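Local coordinates for polyketide synthase PksR (Bacillus subtilis, PDB 4U3V), which takes part in bacillaene biosynthesis as a multifunctional polyketide synthase, this chain being its double-hotdog enoyl-isomerase domain, at residues L185-L190 with I268-E273; E136-N141 with V275-G280. One frame throughout, in Å; residues are numbered along the deposited sequence.

Interaction 1. Residues L185-L190 with I268-E273; sequences LAKIRL and INESSE
Lys187 and Glu270 make a long salt bridge at the protein surface, Lys187 NZ standing 3.7 Å from Glu270 OE2. The lysine chain is extended throughout, with CG anti to the backbone N (chi1 -164°), and this carries the ammonium group away from the strand toward the loop. Glu270 meets it at about a right angle and touches with OE2 alone, which lies as near to Lys187 CE as to NZ. The attraction is therefore probably modest. Arg189, two residues on along the strand, has its NH1 6.5 Å from Glu270 OE1 and pairs instead with Asp246.

Hydrogen bonds within 268-273 shape the turn that presents Glu270. Asn269 OD1 accepts from Ser271 N at 3.0 Å, closing an Asx turn, and from Glu273 N at 3.1 Å. The two donors come from opposite faces of the amide plane, the second bond being the straighter (N-H...O 167°), so the carbonyl end of Asn269 is gripped within its own loop. A backbone bond from Asn269 N to Glu273 O, 2.9 Å, closes the turn at its base.

The loop joins strands 260-268 and 274-283 of the C-terminal hotdog. Strand 247-257 lies between 260-268 and 183-190, so the ion pair reaches past the start of that strand, where Asp246 touches both side chains, while Ala186, Ile188 and Leu190 pack against helix 205-219.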
ATOM      1  N   LEU A 185      -2.330  13.110  -9.500  1.00 26.06           N
ATOM      2  CA  LEU A 185      -2.185  12.049 -10.500  1.00 28.04           C
ATOM      3  C   LEU A 185      -0.690  11.776 -10.619  1.00 24.05           C
ATOM      4  O   LEU A 185       0.110  12.694 -10.751  1.00 27.98           O
ATOM      5  CB  LEU A 185      -2.780  12.481 -11.865  1.00 28.59           C
ATOM      6  CG  LEU A 185      -2.418  11.585 -13.055  1.00 27.65           C
ATOM      7  CD1 LEU A 185      -3.315  10.378 -13.023  1.00 31.32           C
ATOM      8  CD2 LEU A 185      -2.599  12.395 -14.356  1.00 33.06           C
ATOM      9  N   ALA A 186      -0.290  10.538 -10.347  1.00 26.25           N
ATOM     10  CA  ALA A 186       1.124  10.185 -10.293  1.00 24.95           C
ATOM     11  C   ALA A 186       1.403   9.150 -11.385  1.00 25.60           C
ATOM     12  O   ALA A 186       0.623   8.201 -11.565  1.00 27.42           O
ATOM     13  CB  ALA A 186       1.479   9.592  -8.924  1.00 29.21           C
ATOM     14  N   LYS A 187       2.486   9.343 -12.125  1.00 28.98           N
ATOM     15  CA  LYS A 187       3.006   8.232 -12.929  1.00 30.69           C
ATOM     16  C   LYS A 187       4.115   7.547 -12.145  1.00 27.11           C
ATOM     17  O   LYS A 187       4.998   8.216 -11.596  1.00 33.18           O
ATOM     18  CB  LYS A 187       3.548   8.737 -14.269  1.00 39.78           C
ATOM     19  CG  LYS A 187       3.723   7.602 -15.269  1.00 39.33           C
ATOM     20  CD  LYS A 187       4.323   8.099 -16.569  1.00 46.68           C
ATOM     21  CE  LYS A 187       4.260   7.015 -17.638  1.00 47.07           C
ATOM     22  NZ  LYS A 187       4.907   7.567 -18.859  1.00 45.05           N
ATOM     23  N   ILE A 188       4.055   6.219 -12.066  1.00 29.76           N
ATOM     24  CA  ILE A 188       5.079   5.473 -11.370  1.00 32.43           C
ATOM     25  C   ILE A 188       5.771   4.442 -12.248  1.00 33.39           C
ATOM     26  O   ILE A 188       5.257   4.048 -13.282  1.00 36.89           O
ATOM     27  CB  ILE A 188       4.530   4.824 -10.076  1.00 28.38           C
ATOM     28  CG1 ILE A 188       3.626   3.617 -10.378  1.00 32.98           C
ATOM     29  CG2 ILE A 188       3.776   5.888  -9.263  1.00 29.31           C
ATOM     30  CD1 ILE A 188       2.974   3.036  -9.118  1.00 34.59           C
ATOM     31  N   ARG A 189       6.940   4.009 -11.801  1.00 34.64           N
ATOM     32  CA  ARG A 189       7.612   2.877 -12.414  1.00 37.97           C
ATOM     33  C   ARG A 189       7.823   1.778 -11.371  1.00 35.12           C
ATOM     34  O   ARG A 189       8.517   1.999 -10.373  1.00 39.22           O
ATOM     35  CB  ARG A 189       8.934   3.348 -13.030  1.00 41.20           C
ATOM     36  CG  ARG A 189       9.897   2.247 -13.417  1.00 51.99           C
ATOM     37  CD  ARG A 189      10.251   2.316 -14.895  1.00 67.41           C
ATOM     38  NE  ARG A 189      10.421   0.971 -15.441  1.00 78.50           N
ATOM     39  CZ  ARG A 189       9.734   0.480 -16.469  1.00 73.91           C
ATOM     40  NH1 ARG A 189       8.870   1.242 -17.127  1.00 87.16           N
ATOM     41  NH2 ARG A 189       9.936  -0.768 -16.864  1.00 85.95           N
ATOM     42  N   LEU A 190       7.167   0.640 -11.580  1.00 34.50           N
ATOM     43  CA  LEU A 190       7.374  -0.550 -10.761  1.00 43.62           C
ATOM     44  C   LEU A 190       8.419  -1.468 -11.404  1.00 61.02           C
ATOM     45  O   LEU A 190       8.353  -1.733 -12.611  1.00 49.05           O
ATOM     46  CB  LEU A 190       6.062  -1.304 -10.606  1.00 46.20           C
ATOM     47  CG  LEU A 190       4.983  -0.521  -9.864  1.00 44.63           C
ATOM     48  CD1 LEU A 190       3.703  -1.335  -9.836  1.00 45.29           C
ATOM     49  CD2 LEU A 190       5.473  -0.140  -8.471  1.00 42.93           C
ATOM     50  N   ILE A 268      -4.175   2.838 -12.915  1.00 31.31           N
ATOM     51  CA  ILE A 268      -4.575   2.820 -14.340  1.00 39.31           C
ATOM     52  C   ILE A 268      -3.395   2.373 -15.200  1.00 33.53           C
ATOM     53  O   ILE A 268      -2.253   2.752 -14.949  1.00 34.94           O
ATOM     54  CB  ILE A 268      -5.049   4.225 -14.765  1.00 41.28           C
ATOM     55  CG1 ILE A 268      -6.052   4.759 -13.745  1.00 37.30           C
ATOM     56  CG2 ILE A 268      -5.595   4.233 -16.198  1.00 38.93           C
ATOM     57  CD1 ILE A 268      -5.909   6.250 -13.474  1.00 41.10           C
ATOM     58  N   ASN A 269      -3.652   1.526 -16.200  1.00 37.78           N
ATOM     59  CA  ASN A 269      -2.577   1.094 -17.085  1.00 38.82           C
ATOM     60  C   ASN A 269      -2.329   2.089 -18.213  1.00 52.13           C
ATOM     61  O   ASN A 269      -2.924   3.175 -18.236  1.00 47.90           O
ATOM     62  CB  ASN A 269      -2.852  -0.314 -17.631  1.00 41.67           C
ATOM     63  CG  ASN A 269      -4.127  -0.380 -18.450  1.00 44.37           C
ATOM     64  OD1 ASN A 269      -4.646   0.647 -18.902  1.00 45.56           O
ATOM     65  ND2 ASN A 269      -4.646  -1.587 -18.638  1.00 44.20           N
ATOM     66  N   GLU A 270      -1.402   1.756 -19.108  1.00 52.82           N
ATOM     67  CA  GLU A 270      -1.037   2.688 -20.169  1.00 56.48           C
ATOM     68  C   GLU A 270      -2.013   2.604 -21.338  1.00 63.75           C
ATOM     69  O   GLU A 270      -1.791   3.194 -22.399  1.00 72.80           O
ATOM     70  CB  GLU A 270       0.415   2.500 -20.595  1.00 56.13           C
ATOM     71  CG  GLU A 270       1.402   3.113 -19.607  1.00 67.78           C
ATOM     72  CD  GLU A 270       2.739   3.471 -20.230  1.00 71.11           C
ATOM     73  OE1 GLU A 270       3.484   2.545 -20.618  1.00 69.43           O
ATOM     74  OE2 GLU A 270       3.072   4.675 -20.286  1.00 75.54           O
ATOM     75  N   SER A 271      -3.143   1.944 -21.095  1.00 60.43           N
ATOM     76  CA  SER A 271      -4.210   1.855 -22.078  1.00 58.10           C
ATOM     77  C   SER A 271      -5.531   2.336 -21.486  1.00 56.45           C
ATOM     78  O   SER A 271      -6.592   1.822 -21.836  1.00 59.71           O
ATOM     79  CB  SER A 271      -4.358   0.409 -22.564  1.00 56.86           C
ATOM     80  OG  SER A 271      -5.459  -0.225 -21.938  1.00 62.01           O
ATOM     81  N   SER A 272      -5.466   3.293 -20.557  1.00 58.42           N
ATOM     82  CA  SER A 272      -6.657   4.032 -20.130  1.00 53.04           C
ATOM     83  C   SER A 272      -7.704   3.290 -19.301  1.00 54.91           C
ATOM     84  O   SER A 272      -8.840   3.754 -19.167  1.00 54.02           O
ATOM     85  CB  SER A 272      -7.325   4.652 -21.361  1.00 63.91           C
ATOM     86  OG  SER A 272      -7.005   6.024 -21.473  1.00 77.14           O
ATOM     87  N   GLU A 273      -7.344   2.142 -18.737  1.00 41.87           N
ATOM     88  CA  GLU A 273      -8.294   1.431 -17.905  1.00 39.80           C
ATOM     89  C   GLU A 273      -7.701   1.070 -16.556  1.00 41.70           C
ATOM     90  O   GLU A 273      -6.478   0.857 -16.435  1.00 39.65           O
ATOM     91  CB  GLU A 273      -8.813   0.178 -18.585  1.00 48.37           C
ATOM     92  CG  GLU A 273      -7.710  -0.744 -19.068  1.00 68.50           C
ATOM     93  CD  GLU A 273      -8.137  -1.593 -20.250  1.00 81.27           C
ATOM     94  OE1 GLU A 273      -9.354  -1.620 -20.554  1.00 76.26           O
ATOM     95  OE2 GLU A 273      -7.257  -2.237 -20.866  1.00 78.64           O
TER

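Interaction 2. Residues E136-N141 with V275-G280; sequences EPKKVN and VLHYSG
The extended backbone of 136-141 makes no hydrogen bond to 275-280 itself, though Lys138 is backbone-bonded to Thr274 just before it, and Glu136 O comes to the edge of the His277 ring, 3.4 Å from CE1 and near the ring plane. Lys138 closes over one face of the same imidazole. Its CE sits 3.6 Å from the ring centroid and 21° off the normal, a CH-pi contact displaced toward the NE2-CE1 side, with CE 3.5 Å from NE2. The lysine chain bends at chi3 (-122°), which lays its last carbon over the ring while NZ goes on to a salt bridge with Asp266.

Both ring nitrogens of the buried histidine have hydrogen-bond partners, ND1 with Gln237 and NE2 with Thr274 OG1, which fixes the rotation of the imidazole; the ring of Phe135 also meets it, at about 30° between planes. Thr274 OG1 is bonded to Lys138 N as well, tying linker and ring together. The arrangement belongs to the double-hotdog fold of dehydratase-like polyketide synthase domains: the connection between what are predicted to be the two hotdogs runs alongside the start of a strand of the second.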
ATOM      1  N   GLU A 136     -14.429  -4.855 -11.873  1.00 50.44           N
ATOM      2  CA  GLU A 136     -14.958  -4.164 -13.030  1.00 52.55           C
ATOM      3  C   GLU A 136     -14.113  -2.935 -13.295  1.00 45.54           C
ATOM      4  O   GLU A 136     -14.175  -1.964 -12.538  1.00 55.71           O
ATOM      5  CB  GLU A 136     -16.427  -3.778 -12.797  1.00 56.93           C
ATOM      6  CG  GLU A 136     -17.292  -4.906 -12.233  1.00 59.87           C
ATOM      7  CD  GLU A 136     -17.618  -5.983 -13.262  1.00 75.59           C
ATOM      8  OE1 GLU A 136     -17.530  -5.708 -14.480  1.00 75.82           O
ATOM      9  OE2 GLU A 136     -17.953  -7.116 -12.853  1.00 77.70           O
ATOM     10  N   PRO A 137     -13.287  -2.992 -14.356  1.00 44.73           N
ATOM     11  CA  PRO A 137     -12.428  -1.895 -14.785  1.00 48.36           C
ATOM     12  C   PRO A 137     -13.220  -0.627 -15.146  1.00 60.60           C
ATOM     13  O   PRO A 137     -14.411  -0.697 -15.491  1.00 50.10           O
ATOM     14  CB  PRO A 137     -11.714  -2.458 -16.022  1.00 45.83           C
ATOM     15  CG  PRO A 137     -11.813  -3.939 -15.894  1.00 50.20           C
ATOM     16  CD  PRO A 137     -13.105  -4.198 -15.183  1.00 45.55           C
ATOM     17  N   LYS A 138     -12.570   0.521 -14.989  1.00 48.36           N
ATOM     18  CA  LYS A 138     -13.173   1.810 -15.273  1.00 43.27           C
ATOM     19  C   LYS A 138     -12.301   2.455 -16.329  1.00 56.72           C
ATOM     20  O   LYS A 138     -11.141   2.078 -16.489  1.00 48.89           O
ATOM     21  CB  LYS A 138     -13.237   2.666 -14.001  1.00 49.04           C
ATOM     22  CG  LYS A 138     -14.139   2.107 -12.899  1.00 48.68           C
ATOM     23  CD  LYS A 138     -14.167   3.032 -11.697  1.00 56.93           C
ATOM     24  CE  LYS A 138     -13.711   2.330 -10.430  1.00 60.39           C
ATOM     25  NZ  LYS A 138     -13.266   3.313  -9.395  1.00 58.91           N
ATOM     26  N   LYS A 139     -12.890   3.291 -17.175  1.00 56.13           N
ATOM     27  CA  LYS A 139     -12.086   3.953 -18.185  1.00 58.66           C
ATOM     28  C   LYS A 139     -11.660   5.292 -17.622  1.00 44.09           C
ATOM     29  O   LYS A 139     -12.406   5.904 -16.854  1.00 58.48           O
ATOM     30  CB  LYS A 139     -12.848   4.092 -19.513  1.00 67.38           C
ATOM     31  CG  LYS A 139     -12.943   2.787 -20.297  1.00 69.46           C
ATOM     32  CD  LYS A 139     -13.049   3.017 -21.803  1.00 83.14           C
ATOM     33  CE  LYS A 139     -14.498   3.035 -22.276  1.00 78.78           C
ATOM     34  NZ  LYS A 139     -15.319   1.938 -21.682  1.00 68.39           N
ATOM     35  N   VAL A 140     -10.394   5.637 -17.841  1.00 48.11           N
ATOM     36  CA  VAL A 140      -9.843   6.912 -17.398  1.00 46.94           C
ATOM     37  C   VAL A 140      -8.957   7.489 -18.499  1.00 55.91           C
ATOM     38  O   VAL A 140      -7.953   6.881 -18.890  1.00 61.76           O
ATOM     39  CB  VAL A 140      -9.029   6.752 -16.086  1.00 46.92           C
ATOM     40  CG1 VAL A 140      -8.379   8.070 -15.685  1.00 49.98           C
ATOM     41  CG2 VAL A 140      -9.910   6.220 -14.956  1.00 42.91           C
ATOM     42  N   ASN A 141      -9.351   8.647 -19.032  1.00 49.66           N
ATOM     43  CA  ASN A 141      -8.483   9.387 -19.937  1.00 53.29           C
ATOM     44  C   ASN A 141      -7.443  10.180 -19.156  1.00 52.70           C
ATOM     45  O   ASN A 141      -7.755  11.222 -18.592  1.00 53.01           O
ATOM     46  CB  ASN A 141      -9.301  10.332 -20.844  1.00 45.99           C
ATOM     47  CG  ASN A 141      -8.521  10.780 -22.068  1.00 55.81           C
ATOM     48  OD1 ASN A 141      -7.308  10.994 -22.010  1.00 49.60           O
ATOM     49  ND2 ASN A 141      -9.214  10.898 -23.197  1.00 56.43           N
ATOM     50  N   VAL A 275      -6.852  -1.035 -13.119  1.00 33.89           N
ATOM     51  CA  VAL A 275      -6.410  -2.416 -12.878  1.00 30.86           C
ATOM     52  C   VAL A 275      -6.339  -2.781 -11.391  1.00 37.43           C
ATOM     53  O   VAL A 275      -6.186  -3.958 -11.041  1.00 34.52           O
ATOM     54  CB  VAL A 275      -5.018  -2.593 -13.533  1.00 31.84           C
ATOM     55  CG1 VAL A 275      -5.097  -2.466 -15.067  1.00 37.54           C
ATOM     56  CG2 VAL A 275      -4.027  -1.579 -13.007  1.00 34.49           C
ATOM     57  N   LEU A 276      -6.625  -1.803 -10.527  1.00 31.76           N
ATOM     58  CA  LEU A 276      -6.633  -2.041  -9.092  1.00 28.69           C
ATOM     59  C   LEU A 276      -7.263  -0.793  -8.455  1.00 25.66           C
ATOM     60  O   LEU A 276      -7.014   0.314  -8.957  1.00 28.40           O
ATOM     61  CB  LEU A 276      -5.173  -2.175  -8.631  1.00 31.56           C
ATOM     62  CG  LEU A 276      -4.843  -2.172  -7.140  1.00 32.29           C
ATOM     63  CD1 LEU A 276      -5.503  -3.346  -6.453  1.00 29.26           C
ATOM     64  CD2 LEU A 276      -3.315  -2.256  -6.949  1.00 32.58           C
ATOM     65  N   HIS A 277      -8.166  -1.004  -7.504  1.00 24.68           N
ATOM     66  CA  HIS A 277      -8.891   0.086  -6.812  1.00 29.26           C
ATOM     67  C   HIS A 277      -8.620  -0.001  -5.339  1.00 28.30           C
ATOM     68  O   HIS A 277      -8.801  -1.056  -4.716  1.00 29.20           O
ATOM     69  CB  HIS A 277     -10.416   0.031  -7.009  1.00 29.06           C
ATOM     70  CG  HIS A 277     -10.869  -0.082  -8.460  1.00 33.52           C
ATOM     71  ND1 HIS A 277     -11.952  -0.822  -8.822  1.00 36.47           N
ATOM     72  CD2 HIS A 277     -10.349   0.457  -9.643  1.00 43.15           C
ATOM     73  CE1 HIS A 277     -12.073  -0.802 -10.169  1.00 33.99           C
ATOM     74  NE2 HIS A 277     -11.136   0.025 -10.665  1.00 39.65           N
ATOM     75  N   TYR A 278      -8.280   1.139  -4.736  1.00 27.34           N
ATOM     76  CA  TYR A 278      -8.345   1.270  -3.272  1.00 27.33           C
ATOM     77  C   TYR A 278      -9.406   2.295  -2.910  1.00 29.09           C
ATOM     78  O   TYR A 278      -9.503   3.323  -3.558  1.00 31.37           O
ATOM     79  CB  TYR A 278      -7.034   1.849  -2.713  1.00 26.30           C
ATOM     80  CG  TYR A 278      -5.770   1.091  -3.070  1.00 25.17           C
ATOM     81  CD1 TYR A 278      -5.123   0.291  -2.113  1.00 27.40           C
ATOM     82  CD2 TYR A 278      -5.159   1.265  -4.293  1.00 27.06           C
ATOM     83  CE1 TYR A 278      -3.920  -0.324  -2.397  1.00 28.78           C
ATOM     84  CE2 TYR A 278      -3.929   0.676  -4.579  1.00 29.49           C
ATOM     85  CZ  TYR A 278      -3.328  -0.145  -3.642  1.00 30.58           C
ATOM     86  OH  TYR A 278      -2.094  -0.715  -3.918  1.00 29.03           O
ATOM     87  N   SER A 279     -10.101   2.073  -1.817  1.00 29.72           N
ATOM     88  CA  SER A 279     -11.065   3.047  -1.338  1.00 34.27           C
ATOM     89  C   SER A 279     -10.892   3.248   0.170  1.00 28.67           C
ATOM     90  O   SER A 279     -10.570   2.305   0.920  1.00 27.44           O
ATOM     91  CB  SER A 279     -12.493   2.621  -1.762  1.00 36.61           C
ATOM     92  OG  SER A 279     -13.236   2.164  -0.657  1.00 56.31           O
ATOM     93  N   GLY A 280     -10.974   4.498   0.636  1.00 24.50           N
ATOM     94  CA  GLY A 280     -10.738   4.768   2.051  1.00 26.57           C
ATOM     95  C   GLY A 280      -9.343   4.370   2.500  1.00 26.45           C
ATOM     96  O   GLY A 280      -9.161   3.757   3.561  1.00 25.71           O
TER

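Interactions 1 and 2 lie 11 Å apart between centres, on the same side of the domain, and meet directly through the 268-273 turn. Ser272 O probably accepts a hydrogen bond from Val140 N, at 2.8 Å, and Ile268 CD1 packs on Val140 CG1, 3.8 Å away. Along the chain the order is 136-141, 185-190, 268-273, 275-280, so interaction 1 is nested within the loop closed by interaction 2. Strand 274-283 follows directly on the turn of interaction 1 and carries the histidine of interaction 2. Together the contacts place the segment linking the two hotdogs against the C-terminal one, at the start of strand 274-283 and the turn preceding it.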